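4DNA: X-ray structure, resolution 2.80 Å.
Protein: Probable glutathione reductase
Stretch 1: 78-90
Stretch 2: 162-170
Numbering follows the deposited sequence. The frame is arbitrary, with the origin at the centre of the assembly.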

# COMPACT_ATOMS: atom_id res chain seq x y z
N ARG A 78 -6.03 -27.46 -3.57
CA ARG A 78 -5.26 -27.98 -4.68
C ARG A 78 -5.24 -26.99 -5.82
O ARG A 78 -6.28 -26.42 -6.17
CB ARG A 78 -5.85 -29.32 -5.13
CG ARG A 78 -5.87 -29.52 -6.65
CD ARG A 78 -6.46 -30.86 -7.05
NE ARG A 78 -7.41 -30.69 -8.15
CZ ARG A 78 -8.72 -30.56 -8.00
NH1 ARG A 78 -9.28 -30.58 -6.78
NH2 ARG A 78 -9.50 -30.41 -9.06
N PHE A 79 -4.06 -26.82 -6.40
CA PHE A 79 -3.87 -25.89 -7.50
C PHE A 79 -3.93 -26.55 -8.89
O PHE A 79 -3.28 -27.55 -9.14
CB PHE A 79 -2.55 -25.15 -7.33
CG PHE A 79 -2.20 -24.26 -8.49
CD1 PHE A 79 -2.84 -23.03 -8.65
CD2 PHE A 79 -1.25 -24.65 -9.43
CE1 PHE A 79 -2.53 -22.21 -9.71
CE2 PHE A 79 -0.93 -23.83 -10.50
CZ PHE A 79 -1.57 -22.61 -10.64
N ASP A 80 -4.69 -25.93 -9.79
CA ASP A 80 -4.87 -26.41 -11.15
C ASP A 80 -4.23 -25.42 -12.14
O ASP A 80 -4.84 -24.44 -12.52
CB ASP A 80 -6.38 -26.52 -11.41
CG ASP A 80 -6.72 -27.33 -12.63
OD1 ASP A 80 -6.13 -27.12 -13.71
OD2 ASP A 80 -7.64 -28.18 -12.49
N TRP A 81 -3.00 -25.69 -12.55
CA TRP A 81 -2.32 -24.86 -13.55
C TRP A 81 -3.13 -24.56 -14.79
O TRP A 81 -3.28 -23.41 -15.20
CB TRP A 81 -1.02 -25.56 -13.91
CG TRP A 81 -0.18 -24.91 -14.97
CD1 TRP A 81 -0.04 -25.31 -16.30
CD2 TRP A 81 0.72 -23.76 -14.83
NE1 TRP A 81 0.85 -24.50 -16.97
CE2 TRP A 81 1.34 -23.55 -16.15
CE3 TRP A 81 1.07 -22.91 -13.79
CZ2 TRP A 81 2.26 -22.54 -16.38
CZ3 TRP A 81 2.00 -21.89 -14.04
CH2 TRP A 81 2.57 -21.71 -15.30
N ALA A 82 -3.69 -25.59 -15.40
CA ALA A 82 -4.50 -25.43 -16.60
C ALA A 82 -5.62 -24.40 -16.42
O ALA A 82 -6.02 -23.74 -17.37
CB ALA A 82 -5.07 -26.77 -17.04
N LYS A 83 -6.10 -24.27 -15.19
CA LYS A 83 -7.16 -23.30 -14.94
C LYS A 83 -6.67 -21.85 -14.87
O LYS A 83 -7.31 -20.95 -15.41
CB LYS A 83 -8.00 -23.72 -13.73
CG LYS A 83 -9.24 -24.46 -14.19
CD LYS A 83 -9.66 -25.58 -13.27
CE LYS A 83 -10.91 -26.26 -13.81
NZ LYS A 83 -11.09 -27.62 -13.23
N LEU A 84 -5.52 -21.65 -14.23
CA LEU A 84 -4.84 -20.37 -14.19
C LEU A 84 -4.54 -19.89 -15.60
O LEU A 84 -5.06 -18.87 -16.04
CB LEU A 84 -3.54 -20.46 -13.40
CG LEU A 84 -2.78 -19.15 -13.22
CD1 LEU A 84 -3.69 -18.12 -12.56
CD2 LEU A 84 -1.51 -19.34 -12.41
N VAL A 85 -3.68 -20.63 -16.31
CA VAL A 85 -3.33 -20.29 -17.68
C VAL A 85 -4.58 -19.94 -18.51
O VAL A 85 -4.55 -19.00 -19.31
CB VAL A 85 -2.55 -21.44 -18.35
CG1 VAL A 85 -2.06 -21.03 -19.73
CG2 VAL A 85 -1.35 -21.84 -17.51
N ALA A 86 -5.67 -20.67 -18.31
CA ALA A 86 -6.88 -20.40 -19.06
C ALA A 86 -7.49 -19.07 -18.62
O ALA A 86 -7.81 -18.20 -19.45
CB ALA A 86 -7.87 -21.54 -18.95
N ALA A 87 -7.61 -18.90 -17.31
CA ALA A 87 -8.13 -17.66 -16.73
C ALA A 87 -7.31 -16.47 -17.22
O ALA A 87 -7.85 -15.39 -17.45
CB ALA A 87 -8.10 -17.74 -15.21
N LYS A 88 -6.01 -16.69 -17.40
CA LYS A 88 -5.12 -15.65 -17.91
C LYS A 88 -5.41 -15.30 -19.37
O LYS A 88 -5.52 -14.13 -19.70
CB LYS A 88 -3.66 -16.06 -17.71
CG LYS A 88 -2.62 -15.00 -18.03
CD LYS A 88 -2.21 -15.08 -19.48
CE LYS A 88 -1.74 -16.48 -19.82
NZ LYS A 88 -1.82 -16.72 -21.28
N GLU A 89 -5.54 -16.30 -20.23
CA GLU A 89 -5.81 -16.03 -21.63
C GLU A 89 -7.10 -15.25 -21.81
O GLU A 89 -7.17 -14.38 -22.69
CB GLU A 89 -5.88 -17.29 -22.45
CG GLU A 89 -4.55 -17.79 -22.96
CD GLU A 89 -3.81 -16.85 -23.90
OE1 GLU A 89 -4.39 -16.33 -24.88
OE2 GLU A 89 -2.60 -16.67 -23.65
N GLN A 90 -8.10 -15.55 -20.99
CA GLN A 90 -9.39 -14.90 -21.16
C GLN A 90 -9.21 -13.42 -20.93
O GLN A 90 -9.85 -12.60 -21.58
CB GLN A 90 -10.48 -15.49 -20.24
CG GLN A 90 -11.89 -14.99 -20.59
CD GLN A 90 -13.02 -15.98 -20.31
OE1 GLN A 90 -13.28 -16.34 -19.15
NE2 GLN A 90 -13.72 -16.40 -21.36
N GLU A 162 7.59 -18.75 -22.88
CA GLU A 162 6.96 -20.06 -22.67
C GLU A 162 6.56 -20.31 -21.24
O GLU A 162 5.86 -21.28 -20.96
CB GLU A 162 7.88 -21.20 -23.08
CG GLU A 162 8.24 -21.22 -24.54
CD GLU A 162 9.38 -20.28 -24.81
OE1 GLU A 162 10.39 -20.37 -24.07
OE2 GLU A 162 9.25 -19.45 -25.73
N ALA A 163 7.01 -19.45 -20.33
CA ALA A 163 6.82 -19.74 -18.92
C ALA A 163 5.34 -19.70 -18.57
O ALA A 163 4.81 -20.63 -17.95
CB ALA A 163 7.60 -18.76 -18.07
N PHE A 164 4.67 -18.64 -19.01
CA PHE A 164 3.26 -18.48 -18.71
C PHE A 164 2.41 -19.61 -19.27
O PHE A 164 1.35 -19.93 -18.71
CB PHE A 164 2.74 -17.14 -19.23
CG PHE A 164 3.41 -15.96 -18.61
CD1 PHE A 164 3.17 -15.63 -17.28
CD2 PHE A 164 4.27 -15.18 -19.35
CE1 PHE A 164 3.79 -14.54 -16.69
CE2 PHE A 164 4.90 -14.08 -18.77
CZ PHE A 164 4.64 -13.76 -17.44
N ASP A 165 2.88 -20.21 -20.36
CA ASP A 165 2.06 -21.14 -21.13
C ASP A 165 2.58 -22.57 -21.19
O ASP A 165 2.23 -23.30 -22.12
CB ASP A 165 1.84 -20.62 -22.56
CG ASP A 165 0.95 -19.40 -22.62
OD1 ASP A 165 -0.04 -19.31 -21.85
OD2 ASP A 165 1.23 -18.51 -23.45
N LEU A 166 3.41 -22.97 -20.24
CA LEU A 166 3.85 -24.37 -20.22
C LEU A 166 2.63 -25.28 -20.29
O LEU A 166 1.62 -25.01 -19.64
CB LEU A 166 4.68 -24.68 -18.98
CG LEU A 166 6.05 -24.01 -18.88
CD1 LEU A 166 6.60 -24.13 -17.48
CD2 LEU A 166 7.00 -24.63 -19.88
N PRO A 167 2.70 -26.35 -21.10
CA PRO A 167 1.57 -27.28 -21.21
C PRO A 167 1.24 -28.01 -19.90
O PRO A 167 0.12 -28.49 -19.73
CB PRO A 167 2.03 -28.27 -22.28
CG PRO A 167 2.96 -27.46 -23.13
CD PRO A 167 3.71 -26.61 -22.15
N ALA A 168 2.21 -28.10 -19.00
CA ALA A 168 2.00 -28.65 -17.66
C ALA A 168 2.89 -27.93 -16.67
O ALA A 168 3.87 -27.27 -17.05
CB ALA A 168 2.28 -30.14 -17.63
N LEU A 169 2.54 -28.06 -15.40
CA LEU A 169 3.31 -27.43 -14.36
C LEU A 169 4.49 -28.31 -13.97
O LEU A 169 4.29 -29.45 -13.55
CB LEU A 169 2.42 -27.19 -13.16
CG LEU A 169 3.10 -26.62 -11.93
CD1 LEU A 169 3.21 -25.10 -12.05
CD2 LEU A 169 2.31 -27.04 -10.71
N PRO A 170 5.73 -27.80 -14.11
CA PRO A 170 6.89 -28.60 -13.72
C PRO A 170 6.84 -28.93 -12.24
O PRO A 170 6.32 -28.14 -11.44
CB PRO A 170 8.08 -27.68 -14.02
CG PRO A 170 7.52 -26.31 -13.96
CD PRO A 170 6.11 -26.42 -14.47

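The contact is a helix packed against an irregular loop, centred on one buried tryptophan that is hydrogen-bonded through its indole nitrogen and flanked by leucine, with a salt bridge further along the helix. Stretch 1 leaves a short strand at Phe-79 and enters a helix at Trp-81. Asp-80 occupies the N-cap position, where its OD1 accepts a weak bond from Lys-83 N at 3.2 Å. Stretch 2 starts in the last part of a helix, passes through a type I turn from Ala-163 to Leu-166, and continues as a loop. The two chains run in opposing order: Trp-81 lies nearest Leu-169, with 6.2 Å between their CA atoms, whereas Val-85, one helical turn on, lies nearest Asp-165, at 6.5 Å between CA atoms. Together the stretches bury 416 Å².

Trp-81 provides the largest share of this surface. Its CA-to-CB bond points toward the loop, and the t rotamer at chi1 carries the indole in among the backbone carbonyls. There Trp-81 NE1 donates to Leu-166 O at 2.8 Å, with a nearly linear N-H...O angle of 172°. This bond satisfies the polar group of an otherwise apolar, buried side chain and uses the carbonyl of the last residue of the turn. Leu-166 O lies at the ring edge, near its plane, as expected for an acceptor facing the indole N-H. Ala-163 O also lies at the edge, 3.6 Å from Trp-81 CZ2.

Leu-169 covers one face of the indole. Its CB stands 4.3 Å from the centroid of the five-membered ring of Trp-81, an off-centre CH-pi contact, and Leu-169 CD1 approaches Trp-81 CE3 to 3.5 Å. Leu-169 also reaches the edge of the Phe-79 ring, with Leu-169 CD2 4.5 Å from Phe-79 CD2, so the leucine touches both aromatic residues. Leu-166 adds an apolar contact through its CB, 4.1 Å from Trp-81 CZ2.

One turn beyond Trp-81, Val-85 also points toward the loop and rests its CG2 3.5 Å from Phe-164 O. Charge pairing follows at Lys-88, whose NZ donates to Asp-165 OD1 at 3.2 Å in a salt bridge. The CA-to-CB bond of Asp-165 points away from the helix, but its carboxylate comes nearer. Lys-88 NZ also forms a salt bridge with Glu-89 OE2 at 2.5 Å. Glu-89 OE2 and Asp-165 OD1 are like charges 4.1 Å apart, and the ammonium group shared by these two carboxylates offsets their mutual repulsion.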